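Long-range contacts in GH18329p (Drosophila melanogaster, PDB 5YGB), which binds the N-terminus of Piwi through its extended Tudor domain and takes part in the piRNA pathway that silences transposons in the germline: residues A54-A62 with Y72-M80; D92-D100 with T118-C126. The protein carries 1 engineered substitution. One frame throughout, in Å; residues are numbered along the deposited sequence.

Contact 1 (A54-A62 with Y72-M80)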
ATOM      1  N   ALA A  54      15.629 -10.879  17.061  1.00 13.58           N
ATOM      2  CA  ALA A  54      15.644 -11.953  16.070  1.00 12.55           C
ATOM      3  C   ALA A  54      14.447 -11.876  15.116  1.00 13.64           C
ATOM      4  O   ALA A  54      13.658 -12.826  15.015  1.00 13.87           O
ATOM      5  CB  ALA A  54      15.686 -13.314  16.775  1.00 16.55           C
ATOM      6  N   PRO A  55      14.309 -10.746  14.404  1.00 11.16           N
ATOM      7  CA  PRO A  55      13.178 -10.622  13.485  1.00 12.64           C
ATOM      8  C   PRO A  55      13.242 -11.638  12.349  1.00 12.07           C
ATOM      9  O   PRO A  55      14.308 -12.164  12.017  1.00 13.49           O
ATOM     10  CB  PRO A  55      13.320  -9.190  12.944  1.00 13.54           C
ATOM     11  CG  PRO A  55      14.772  -8.875  13.097  1.00 14.11           C
ATOM     12  CD  PRO A  55      15.205  -9.579  14.352  1.00 12.90           C
ATOM     13  N   TYR A  56      12.094 -11.908  11.743  1.00 11.17           N
ATOM     14  CA  TYR A  56      12.031 -12.901  10.676  1.00 11.99           C
ATOM     15  C   TYR A  56      11.065 -12.475   9.582  1.00 11.32           C
ATOM     16  O   TYR A  56      10.090 -11.757   9.818  1.00 10.95           O
ATOM     17  CB  TYR A  56      11.624 -14.281  11.230  1.00 13.82           C
ATOM     18  CG  TYR A  56      10.283 -14.324  11.931  1.00 11.89           C
ATOM     19  CD1 TYR A  56       9.123 -14.702  11.247  1.00 14.10           C
ATOM     20  CD2 TYR A  56      10.171 -14.018  13.280  1.00 13.61           C
ATOM     21  CE1 TYR A  56       7.894 -14.739  11.886  1.00 14.72           C
ATOM     22  CE2 TYR A  56       8.945 -14.064  13.924  1.00 14.84           C
ATOM     23  CZ  TYR A  56       7.815 -14.418  13.225  1.00 15.61           C
ATOM     24  OH  TYR A  56       6.608 -14.461  13.893  1.00 22.06           O
ATOM     25  N   VAL A  57      11.343 -12.944   8.376  1.00 12.21           N
ATOM     26  CA  VAL A  57      10.466 -12.682   7.247  1.00 11.28           C
ATOM     27  C   VAL A  57       9.082 -13.274   7.506  1.00 13.30           C
ATOM     28  O   VAL A  57       8.935 -14.458   7.853  1.00 13.07           O
ATOM     29  CB  VAL A  57      11.076 -13.246   5.953  1.00 12.22           C
ATOM     30  CG1 VAL A  57      10.085 -13.160   4.808  1.00 15.81           C
ATOM     31  CG2 VAL A  57      12.365 -12.501   5.603  1.00 14.51           C
ATOM     32  N   GLY A  58       8.070 -12.425   7.366  1.00 11.28           N
ATOM     33  CA  GLY A  58       6.692 -12.802   7.619  1.00 11.87           C
ATOM     34  C   GLY A  58       6.150 -12.205   8.908  1.00 11.46           C
ATOM     35  O   GLY A  58       4.930 -12.156   9.108  1.00 13.43           O
ATOM     36  N   GLN A  59       7.048 -11.756   9.783  1.00 10.80           N
ATOM     37  CA  GLN A  59       6.662 -11.177  11.065  1.00 10.67           C
ATOM     38  C   GLN A  59       5.886  -9.879  10.860  1.00 11.43           C
ATOM     39  O   GLN A  59       6.238  -9.073  10.000  1.00 11.96           O
ATOM     40  CB  GLN A  59       7.905 -10.925  11.914  1.00 10.91           C
ATOM     41  CG  GLN A  59       7.641 -10.597  13.383  1.00 10.87           C
ATOM     42  CD  GLN A  59       8.938 -10.355  14.144  1.00 12.03           C
ATOM     43  OE1 GLN A  59      10.023 -10.445  13.578  1.00 13.56           O
ATOM     44  NE2 GLN A  59       8.828 -10.031  15.430  1.00 15.95           N
ATOM     45  N   ILE A  60       4.834  -9.687  11.648  1.00 11.65           N
ATOM     46  CA  ILE A  60       4.085  -8.437  11.637  1.00 10.70           C
ATOM     47  C   ILE A  60       4.555  -7.603  12.810  1.00 11.39           C
ATOM     48  O   ILE A  60       4.516  -8.046  13.965  1.00 12.70           O
ATOM     49  CB  ILE A  60       2.577  -8.677  11.714  1.00 10.62           C
ATOM     50  CG1 ILE A  60       2.117  -9.649  10.621  1.00 12.80           C
ATOM     51  CG2 ILE A  60       1.828  -7.376  11.568  1.00 12.65           C
ATOM     52  CD1 ILE A  60       2.451  -9.219   9.199  1.00 11.69           C
ATOM     53  N   VAL A  61       5.001  -6.393  12.510  1.00 10.01           N
ATOM     54  CA  VAL A  61       5.644  -5.519  13.487  1.00 10.97           C
ATOM     55  C   VAL A  61       5.013  -4.128  13.479  1.00 10.27           C
ATOM     56  O   VAL A  61       4.123  -3.836  12.664  1.00  9.72           O
ATOM     57  CB  VAL A  61       7.168  -5.403  13.210  1.00  9.94           C
ATOM     58  CG1 VAL A  61       7.840  -6.766  13.300  1.00 12.62           C
ATOM     59  CG2 VAL A  61       7.420  -4.799  11.829  1.00 12.05           C
ATOM     60  N   ALA A  62       5.456  -3.282  14.407  1.00 10.70           N
ATOM     61  CA  ALA A  62       5.140  -1.859  14.412  1.00 10.19           C
ATOM     62  C   ALA A  62       6.371  -1.104  13.943  1.00 10.84           C
ATOM     63  O   ALA A  62       7.475  -1.427  14.375  1.00 12.04           O
ATOM     64  CB  ALA A  62       4.727  -1.397  15.805  1.00 11.63           C
ATOM     65  N   TYR A  72       3.117   2.518  12.190  1.00 11.11           N
ATOM     66  CA  TYR A  72       2.310   1.722  11.275  1.00 10.83           C
ATOM     67  C   TYR A  72       2.505   0.234  11.476  1.00  9.45           C
ATOM     68  O   TYR A  72       3.578  -0.211  11.901  1.00 11.32           O
ATOM     69  CB  TYR A  72       2.662   2.092   9.830  1.00 12.99           C
ATOM     70  CG  TYR A  72       2.254   3.511   9.491  1.00 17.89           C
ATOM     71  CD1 TYR A  72       0.932   3.813   9.201  1.00 18.54           C
ATOM     72  CD2 TYR A  72       3.183   4.550   9.493  1.00 19.93           C
ATOM     73  CE1 TYR A  72       0.535   5.107   8.900  1.00 24.09           C
ATOM     74  CE2 TYR A  72       2.800   5.845   9.183  1.00 19.29           C
ATOM     75  CZ  TYR A  72       1.475   6.116   8.896  1.00 26.11           C
ATOM     76  OH  TYR A  72       1.068   7.400   8.593  1.00 25.19           O
ATOM     77  N   ARG A  73       1.480  -0.544  11.133  1.00 10.40           N
ATOM     78  CA  ARG A  73       1.634  -1.994  11.035  1.00  9.16           C
ATOM     79  C   ARG A  73       2.404  -2.349   9.771  1.00  9.51           C
ATOM     80  O   ARG A  73       2.130  -1.828   8.685  1.00 11.18           O
ATOM     81  CB  ARG A  73       0.266  -2.690  11.022  1.00  8.74           C
ATOM     82  CG  ARG A  73      -0.594  -2.391  12.259  1.00  9.68           C
ATOM     83  CD  ARG A  73      -1.791  -3.313  12.385  1.00 10.18           C
ATOM     84  NE  ARG A  73      -2.727  -3.161  11.273  1.00  9.24           N
ATOM     85  CZ  ARG A  73      -3.837  -3.882  11.158  1.00 10.64           C
ATOM     86  NH1 ARG A  73      -4.135  -4.797  12.079  1.00 11.22           N
ATOM     87  NH2 ARG A  73      -4.646  -3.705  10.116  1.00 11.09           N
ATOM     88  N   ALA A  74       3.353  -3.266   9.902  1.00  9.22           N
ATOM     89  CA  ALA A  74       4.185  -3.624   8.771  1.00 10.22           C
ATOM     90  C   ALA A  74       4.544  -5.097   8.788  1.00  9.58           C
ATOM     91  O   ALA A  74       4.661  -5.711   9.851  1.00 11.85           O
ATOM     92  CB  ALA A  74       5.452  -2.759   8.746  1.00 11.00           C
ATOM     93  N   GLU A  75       4.726  -5.659   7.600  1.00  9.20           N
ATOM     94  CA  GLU A  75       5.151  -7.036   7.403  1.00  9.63           C
ATOM     95  C   GLU A  75       6.610  -7.052   6.957  1.00  9.37           C
ATOM     96  O   GLU A  75       6.989  -6.347   6.017  1.00 11.09           O
ATOM     97  CB  GLU A  75       4.244  -7.707   6.361  1.00 10.97           C
ATOM     98  CG  GLU A  75       4.676  -9.098   5.933  1.00 10.73           C
ATOM     99  CD  GLU A  75       3.862  -9.633   4.770  1.00 14.34           C
ATOM    100  OE1 GLU A  75       2.920  -8.952   4.308  1.00 17.48           O
ATOM    101  OE2 GLU A  75       4.168 -10.750   4.320  1.00 16.98           O
ATOM    102  N   ILE A  76       7.441  -7.838   7.629  1.00  9.28           N
ATOM    103  CA  ILE A  76       8.819  -7.993   7.175  1.00 10.21           C
ATOM    104  C   ILE A  76       8.844  -8.859   5.917  1.00 10.04           C
ATOM    105  O   ILE A  76       8.405 -10.021   5.928  1.00 11.18           O
ATOM    106  CB  ILE A  76       9.703  -8.608   8.271  1.00  9.79           C
ATOM    107  CG1 ILE A  76       9.722  -7.703   9.510  1.00  9.81           C
ATOM    108  CG2 ILE A  76      11.134  -8.859   7.738  1.00 11.93           C
ATOM    109  CD1 ILE A  76      10.646  -8.184  10.622  1.00 12.06           C
ATOM    110  N   VAL A  77       9.320  -8.294   4.812  1.00 10.32           N
ATOM    111  CA  VAL A  77       9.375  -9.087   3.590  1.00 11.96           C
ATOM    112  C   VAL A  77      10.800  -9.478   3.208  1.00 14.22           C
ATOM    113  O   VAL A  77      10.984 -10.373   2.381  1.00 14.81           O
ATOM    114  CB  VAL A  77       8.685  -8.371   2.416  1.00 14.02           C
ATOM    115  CG1 VAL A  77       7.201  -8.163   2.746  1.00 13.33           C
ATOM    116  CG2 VAL A  77       9.353  -7.064   2.114  1.00 17.06           C
ATOM    117  N   ASP A  78      11.804  -8.849   3.819  1.00 11.75           N
ATOM    118  CA  ASP A  78      13.194  -9.241   3.576  1.00 12.93           C
ATOM    119  C   ASP A  78      14.062  -8.670   4.683  1.00 12.90           C
ATOM    120  O   ASP A  78      13.707  -7.671   5.320  1.00 12.64           O
ATOM    121  CB  ASP A  78      13.675  -8.761   2.189  1.00 15.16           C
ATOM    122  CG  ASP A  78      14.757  -9.656   1.585  1.00 22.49           C
ATOM    123  OD1 ASP A  78      15.253 -10.580   2.264  1.00 19.43           O
ATOM    124  OD2 ASP A  78      15.101  -9.423   0.403  1.00 26.17           O
ATOM    125  N   ILE A  79      15.195  -9.322   4.918  1.00 12.92           N
ATOM    126  CA  ILE A  79      16.176  -8.898   5.904  1.00 13.56           C
ATOM    127  C   ILE A  79      17.554  -9.084   5.290  1.00 14.06           C
ATOM    128  O   ILE A  79      17.847 -10.142   4.736  1.00 15.67           O
ATOM    129  CB  ILE A  79      16.080  -9.716   7.211  1.00 13.24           C
ATOM    130  CG1 ILE A  79      14.685  -9.622   7.835  1.00 13.32           C
ATOM    131  CG2 ILE A  79      17.147  -9.268   8.203  1.00 15.96           C
ATOM    132  CD1 ILE A  79      14.516 -10.548   9.016  1.00 13.73           C
ATOM    133  N   MET A  80      18.402  -8.067   5.379  1.00 15.71           N
ATOM    134  CA  MET A  80      19.730  -8.150   4.783  1.00 17.59           C
ATOM    135  C   MET A  80      20.729  -7.417   5.657  1.00 17.22           C
ATOM    136  O   MET A  80      20.346  -6.568   6.463  1.00 17.48           O
ATOM    137  CB  MET A  80      19.712  -7.565   3.377  1.00 20.42           C
ATOM    138  CG  MET A  80      19.124  -6.183   3.318  1.00 30.55           C
ATOM    139  SD  MET A  80      17.887  -6.089   2.020  1.00 69.02           S
ATOM    140  CE  MET A  80      16.515  -6.883   2.825  1.00 45.68           C
TER
HETATM  141  O   HOH W   1       3.209 -12.490   6.901  1.00 24.63           O
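Ala62 faces Arg73 in a non-hydrogen-bonded antiparallel pair, its CA directing a C-H at Tyr72 O (CA to O 3.4 Å). The guanidinium of Arg73 has its main partner, Asp97, beyond this pair. Ala74 and Val61 follow as a hydrogen-bonded pair: Val61 N donates almost straight to Ala74 O (2.8 Å, 172° at the hydrogen), and Ala74 N returns a bond to Val61 O. Val61 CG2 lies against Ala74 O and reaches Ala74 CB. Glu75 and Ile60 lie on the other face, where Ile60 CD1 rests 3.7 Å from Glu75 CB. With CG anti to the backbone N (chi1 173°), the extended Glu75 chain carries its carboxylate to Ser180 OG and Ala181 N; a water donates to Gly58 O (2.8 Å) and, weakly, to Glu75 OE2. These pairs belong to the hairpin of strands 60-65 and 70-81 in the antiparallel sheet of the Tudor domain. A type II beta turn from Tyr56 to Gln59 leads into it, with Gly58 at the third position, where the positive phi calls for glycine. Ile76 is gripped at both ends of its backbone: its N bonds to Gln59 O, and its O receives Gly58 N at 2.8 Å. Extended at chi2 (-176°), its side chain brings CD1 against Pro55 CB (3.7 Å), Val61 CG1 and the Gln59 amide oxygen, while CB and CG2 lie against Tyr56 O. Cutting Ile76 back to an alanine would probably open a gap between Pro55 CB and Val61 CG1, where CD1 now sits. Val77 and Asp78 form a classic beta bulge opposite Asp92, and Val57 CG2 lies 3.9 Å from Asp78 CA. Ile79 then turns CD1 onto the Pro55 carbonyl, 3.4 Å from Pro55 O.

Contact 2 (D92-D100 with T118-C126)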
ATOM      1  N   ASP A  92      13.341  -4.822   5.096  1.00 11.36           N
ATOM      2  CA  ASP A  92      12.389  -4.444   4.057  1.00 11.04           C
ATOM      3  C   ASP A  92      10.970  -4.652   4.611  1.00 10.98           C
ATOM      4  O   ASP A  92      10.576  -5.791   4.885  1.00 11.67           O
ATOM      5  CB  ASP A  92      12.646  -5.292   2.801  1.00 12.10           C
ATOM      6  CG  ASP A  92      11.861  -4.838   1.589  1.00 15.37           C
ATOM      7  OD1 ASP A  92      11.153  -3.816   1.663  1.00 20.15           O
ATOM      8  OD2 ASP A  92      11.996  -5.509   0.537  1.00 19.44           O
ATOM      9  N   LEU A  93      10.228  -3.555   4.775  1.00 10.70           N
ATOM     10  CA  LEU A  93       8.882  -3.583   5.346  1.00 10.70           C
ATOM     11  C   LEU A  93       7.811  -3.273   4.320  1.00 12.04           C
ATOM     12  O   LEU A  93       7.957  -2.330   3.545  1.00 12.73           O
ATOM     13  CB  LEU A  93       8.765  -2.571   6.481  1.00 12.46           C
ATOM     14  CG  LEU A  93       9.590  -2.835   7.736  1.00 11.21           C
ATOM     15  CD1 LEU A  93       9.337  -1.727   8.732  1.00 14.56           C
ATOM     16  CD2 LEU A  93       9.270  -4.189   8.347  1.00 12.60           C
ATOM     17  N   TYR A  94       6.735  -4.056   4.335  1.00  9.14           N
ATOM     18  CA  TYR A  94       5.531  -3.765   3.562  1.00  9.28           C
ATOM     19  C   TYR A  94       4.482  -3.222   4.536  1.00 10.38           C
ATOM     20  O   TYR A  94       4.133  -3.888   5.514  1.00 10.96           O
ATOM     21  CB  TYR A  94       5.047  -5.031   2.834  1.00 10.85           C
ATOM     22  CG  TYR A  94       3.655  -4.902   2.263  1.00  9.21           C
ATOM     23  CD1 TYR A  94       3.408  -4.059   1.188  1.00 11.87           C
ATOM     24  CD2 TYR A  94       2.584  -5.614   2.803  1.00  9.55           C
ATOM     25  CE1 TYR A  94       2.132  -3.923   0.670  1.00 11.38           C
ATOM     26  CE2 TYR A  94       1.310  -5.486   2.286  1.00 10.81           C
ATOM     27  CZ  TYR A  94       1.094  -4.628   1.229  1.00 10.98           C
ATOM     28  OH  TYR A  94      -0.189  -4.479   0.728  1.00 12.24           O
ATOM     29  N   PHE A  95       3.993  -2.006   4.301  1.00 10.62           N
ATOM     30  CA  PHE A  95       3.051  -1.364   5.222  1.00 10.25           C
ATOM     31  C   PHE A  95       1.640  -1.851   4.896  1.00  8.92           C
ATOM     32  O   PHE A  95       0.997  -1.378   3.962  1.00 11.21           O
ATOM     33  CB  PHE A  95       3.212   0.162   5.155  1.00 11.74           C
ATOM     34  CG  PHE A  95       4.483   0.631   5.804  1.00 14.00           C
ATOM     35  CD1 PHE A  95       5.694   0.540   5.143  1.00 17.64           C
ATOM     36  CD2 PHE A  95       4.480   1.079   7.108  1.00 17.36           C
ATOM     37  CE1 PHE A  95       6.866   0.942   5.758  1.00 18.47           C
ATOM     38  CE2 PHE A  95       5.650   1.481   7.726  1.00 18.39           C
ATOM     39  CZ  PHE A  95       6.842   1.411   7.046  1.00 17.25           C
ATOM     40  N   VAL A  96       1.160  -2.819   5.681  1.00  9.27           N
ATOM     41  CA  VAL A  96       0.008  -3.631   5.320  1.00 10.51           C
ATOM     42  C   VAL A  96      -1.296  -2.838   5.199  1.00  9.58           C
ATOM     43  O   VAL A  96      -2.220  -3.287   4.527  1.00 10.09           O
ATOM     44  CB  VAL A  96      -0.197  -4.802   6.337  1.00  9.32           C
ATOM     45  CG1 VAL A  96       1.023  -5.711   6.368  1.00 11.48           C
ATOM     46  CG2 VAL A  96      -0.511  -4.284   7.735  1.00 10.68           C
ATOM     47  N   ASP A  97      -1.391  -1.676   5.836  1.00  9.66           N
ATOM     48  CA  ASP A  97      -2.620  -0.901   5.766  1.00  8.82           C
ATOM     49  C   ASP A  97      -2.602   0.134   4.649  1.00  9.99           C
ATOM     50  O   ASP A  97      -3.651   0.695   4.344  1.00 10.55           O
ATOM     51  CB  ASP A  97      -2.901  -0.230   7.111  1.00  9.03           C
ATOM     52  CG  ASP A  97      -3.198  -1.239   8.181  1.00  9.69           C
ATOM     53  OD1 ASP A  97      -3.981  -2.181   7.900  1.00  9.63           O
ATOM     54  OD2 ASP A  97      -2.644  -1.114   9.292  1.00  9.82           O
ATOM     55  N   TYR A  98      -1.441   0.377   4.028  1.00 10.21           N
ATOM     56  CA  TYR A  98      -1.316   1.457   3.032  1.00  9.78           C
ATOM     57  C   TYR A  98      -0.768   1.007   1.687  1.00 11.88           C
ATOM     58  O   TYR A  98      -1.179   1.528   0.643  1.00 11.83           O
ATOM     59  CB  TYR A  98      -0.435   2.576   3.598  1.00 11.98           C
ATOM     60  CG  TYR A  98      -1.136   3.358   4.675  1.00 11.70           C
ATOM     61  CD1 TYR A  98      -1.194   2.891   5.992  1.00 12.71           C
ATOM     62  CD2 TYR A  98      -1.782   4.544   4.380  1.00 12.23           C
ATOM     63  CE1 TYR A  98      -1.865   3.598   6.968  1.00 14.49           C
ATOM     64  CE2 TYR A  98      -2.439   5.257   5.345  1.00 14.03           C
ATOM     65  CZ  TYR A  98      -2.488   4.785   6.633  1.00 13.26           C
ATOM     66  OH  TYR A  98      -3.160   5.516   7.584  1.00 16.75           O
ATOM     67  N   GLY A  99       0.158   0.053   1.683  1.00 10.99           N
ATOM     68  CA  GLY A  99       0.691  -0.474   0.434  1.00 11.26           C
ATOM     69  C   GLY A  99       2.136  -0.107   0.141  1.00 11.32           C
ATOM     70  O   GLY A  99       2.774  -0.743  -0.704  1.00 13.50           O
ATOM     71  N   ASP A 100       2.656   0.898   0.833  1.00 12.49           N
ATOM     72  CA  ASP A 100       4.046   1.306   0.656  1.00 13.93           C
ATOM     73  C   ASP A 100       5.033   0.237   1.115  1.00 15.41           C
ATOM     74  O   ASP A 100       4.746  -0.549   2.016  1.00 14.97           O
ATOM     75  CB  ASP A 100       4.330   2.585   1.444  1.00 17.82           C
ATOM     76  CG  ASP A 100       3.358   3.698   1.128  1.00 20.34           C
ATOM     77  OD1 ASP A 100       3.657   4.515   0.232  1.00 31.64           O
ATOM     78  OD2 ASP A 100       2.298   3.757   1.781  1.00 26.45           O
ATOM     79  N   THR A 118      -6.077  -7.001  15.431  1.00 16.28           N
ATOM     80  CA  THR A 118      -7.498  -7.289  15.204  1.00 18.60           C
ATOM     81  C   THR A 118      -8.046  -6.762  13.875  1.00 22.34           C
ATOM     82  O   THR A 118      -8.784  -7.466  13.177  1.00 24.46           O
ATOM     83  CB  THR A 118      -8.348  -6.709  16.348  1.00 17.41           C
ATOM     84  OG1 THR A 118      -7.995  -7.366  17.573  1.00 30.75           O
ATOM     85  CG2 THR A 118      -9.829  -6.924  16.087  1.00 33.33           C
ATOM     86  N   LEU A 119      -7.714  -5.523  13.535  1.00 14.90           N
ATOM     87  CA  LEU A 119      -8.241  -4.903  12.323  1.00 12.46           C
ATOM     88  C   LEU A 119      -7.709  -5.586  11.063  1.00 13.95           C
ATOM     89  O   LEU A 119      -6.509  -5.833  10.939  1.00 12.86           O
ATOM     90  CB  LEU A 119      -7.885  -3.413  12.288  1.00 14.66           C
ATOM     91  CG  LEU A 119      -8.420  -2.612  11.101  1.00 13.42           C
ATOM     92  CD1 LEU A 119      -9.938  -2.544  11.121  1.00 17.93           C
ATOM     93  CD2 LEU A 119      -7.839  -1.203  11.114  1.00 15.06           C
ATOM     94  N   ARG A 120      -8.607  -5.889  10.130  1.00 13.61           N
ATOM     95  CA  ARG A 120      -8.228  -6.401   8.814  1.00 14.87           C
ATOM     96  C   ARG A 120      -7.106  -5.556   8.199  1.00 12.31           C
ATOM     97  O   ARG A 120      -7.128  -4.332   8.310  1.00 12.60           O
ATOM     98  CB  ARG A 120      -9.481  -6.410   7.907  1.00 18.11           C
ATOM     99  CG  ARG A 120      -9.238  -6.520   6.405  1.00 21.18           C
ATOM    100  CD  ARG A 120     -10.539  -6.497   5.560  1.00 16.97           C
ATOM    101  NE  ARG A 120     -10.165  -6.329   4.159  1.00 19.07           N
ATOM    102  CZ  ARG A 120     -10.090  -5.151   3.549  1.00 18.80           C
ATOM    103  NH1 ARG A 120     -10.417  -4.040   4.199  1.00 17.16           N
ATOM    104  NH2 ARG A 120      -9.703  -5.079   2.284  1.00 19.73           N
ATOM    105  N   PHE A 121      -6.108  -6.186   7.581  1.00 11.85           N
ATOM    106  CA  PHE A 121      -5.087  -5.410   6.876  1.00  9.94           C
ATOM    107  C   PHE A 121      -5.793  -4.597   5.779  1.00 10.82           C
ATOM    108  O   PHE A 121      -6.544  -5.146   4.955  1.00 13.24           O
ATOM    109  CB  PHE A 121      -3.995  -6.313   6.287  1.00 11.59           C
ATOM    110  CG  PHE A 121      -3.109  -6.981   7.321  1.00 12.39           C
ATOM    111  CD1 PHE A 121      -3.230  -6.704   8.675  1.00 13.96           C
ATOM    112  CD2 PHE A 121      -2.126  -7.867   6.916  1.00 14.80           C
ATOM    113  CE1 PHE A 121      -2.400  -7.329   9.607  1.00 15.17           C
ATOM    114  CE2 PHE A 121      -1.286  -8.484   7.846  1.00 14.83           C
ATOM    115  CZ  PHE A 121      -1.430  -8.213   9.178  1.00 15.63           C
ATOM    116  N   GLN A 122      -5.580  -3.287   5.764  1.00  9.56           N
ATOM    117  CA  GLN A 122      -6.485  -2.411   5.026  1.00  9.25           C
ATOM    118  C   GLN A 122      -6.175  -2.192   3.545  1.00 10.79           C
ATOM    119  O   GLN A 122      -7.061  -1.761   2.801  1.00 10.87           O
ATOM    120  CB  GLN A 122      -6.551  -1.052   5.742  1.00 10.16           C
ATOM    121  CG  GLN A 122      -7.269  -1.125   7.083  1.00 10.53           C
ATOM    122  CD  GLN A 122      -8.731  -1.434   6.893  1.00 11.89           C
ATOM    123  OE1 GLN A 122      -9.458  -0.675   6.252  1.00 12.50           O
ATOM    124  NE2 GLN A 122      -9.164  -2.569   7.414  1.00 12.44           N
ATOM    125  N   ALA A 123      -4.950  -2.453   3.099  1.00  9.93           N
ATOM    126  CA  ALA A 123      -4.587  -2.160   1.715  1.00 10.06           C
ATOM    127  C   ALA A 123      -4.763  -3.364   0.818  1.00 10.73           C
ATOM    128  O   ALA A 123      -4.310  -4.464   1.154  1.00 11.11           O
ATOM    129  CB  ALA A 123      -3.142  -1.653   1.625  1.00 10.96           C
ATOM    130  N   VAL A 124      -5.425  -3.164  -0.318  1.00 11.04           N
ATOM    131  CA  VAL A 124      -5.532  -4.211  -1.330  1.00 13.19           C
ATOM    132  C   VAL A 124      -4.867  -3.765  -2.620  1.00 11.50           C
ATOM    133  O   VAL A 124      -5.220  -2.716  -3.190  1.00 10.91           O
ATOM    134  CB  VAL A 124      -6.985  -4.583  -1.620  1.00 15.40           C
ATOM    135  CG1 VAL A 124      -7.040  -5.631  -2.727  1.00 16.95           C
ATOM    136  CG2 VAL A 124      -7.659  -5.123  -0.365  1.00 18.18           C
ATOM    137  N   GLU A 125      -3.896  -4.547  -3.080  1.00 11.82           N
ATOM    138  CA  GLU A 125      -3.202  -4.280  -4.331  1.00 11.77           C
ATOM    139  C   GLU A 125      -4.125  -4.562  -5.517  1.00 13.78           C
ATOM    140  O   GLU A 125      -4.774  -5.606  -5.565  1.00 16.69           O
ATOM    141  CB  GLU A 125      -1.921  -5.120  -4.445  1.00 12.30           C
ATOM    142  CG  GLU A 125      -0.987  -4.638  -5.529  1.00 14.09           C
ATOM    143  CD  GLU A 125       0.159  -5.587  -5.797  1.00 18.21           C
ATOM    144  OE1 GLU A 125       0.492  -6.397  -4.902  1.00 20.12           O
ATOM    145  OE2 GLU A 125       0.724  -5.522  -6.906  1.00 20.62           O
ATOM    146  N   CYS A 126      -4.171  -3.626  -6.461  1.00 11.43           N
ATOM    147  CA  CYS A 126      -5.047  -3.697  -7.633  1.00 12.13           C
ATOM    148  C   CYS A 126      -4.294  -3.258  -8.863  1.00 11.82           C
ATOM    149  O   CYS A 126      -3.218  -2.667  -8.775  1.00 11.84           O
ATOM    150  CB  CYS A 126      -6.263  -2.777  -7.490  1.00 13.70           C
ATOM    151  SG  CYS A 126      -7.350  -3.059  -6.092  1.00 19.55           S
TER
HETATM  152  O   HOH W   2      -2.136  -5.172   2.526  1.00 12.73           O
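Asp97 and Gln122 bring their backbones together most closely, with CA atoms 4.2 Å apart, where a turn after strand 89-95 meets the chain running into strand 124-128. One backbone bond joins the two segments: Ala123 N approaches Val96 O in the carbonyl plane, on a lone pair, at 3.2 Å. The turn itself is drawn tight by Phe95 O, which accepts from both Tyr98 N and Gly99 N. Val96 packs over one face of the Phe121 ring in a CH-pi contact, its CG2 3.8 Å from the ring centroid and 13° off the normal. Asp97 OD1, also paired with Arg73, uses its anti lone pair to take Gln122 N (2.9 Å). Gln122 bends at chi2 (-67°), which returns NE2 to Arg120 O (2.8 Å), above the carbonyl plane; Gln26 is its other partner. Ala123 CB presses on the turn, 3.6 Å from Asp97 C. A water accepts from Tyr94 OH and donates to Val96 O and Ala123 O. The turn is thus joined to the loop leading into the mixed sheet of the staphylococcal nuclease-like (OB-fold) part that flanks the Tudor core; Leu30 and Met33 of helix 25-41 touch Asp97, and Gln21 of strand 17-22 binds Asp97 O.

In the fold
The two contacts follow one another along the chain, their centres 13 Å apart, and strands 70-81 and 89-95 are neighbours in the same antiparallel sheet. Their backbones probably share a hydrogen bond from Glu75 N to Tyr94 O (2.8 Å). Two residues earlier in the strand, Arg73 NH2 reaches Asp97 OD1 at 2.8 Å. Tyr72 CE1 lies 3.4 Å from Tyr98 CE1, the ring planes at about 80°. Tyr72, Phe95 and Tyr98 sit where extended Tudor domains usually build the aromatic cage for dimethylarginine, so the two contacts probably frame that pocket; no Piwi peptide is present. Contact 1 builds the hairpin, while contact 2 connects the Tudor core to the nuclease-like part.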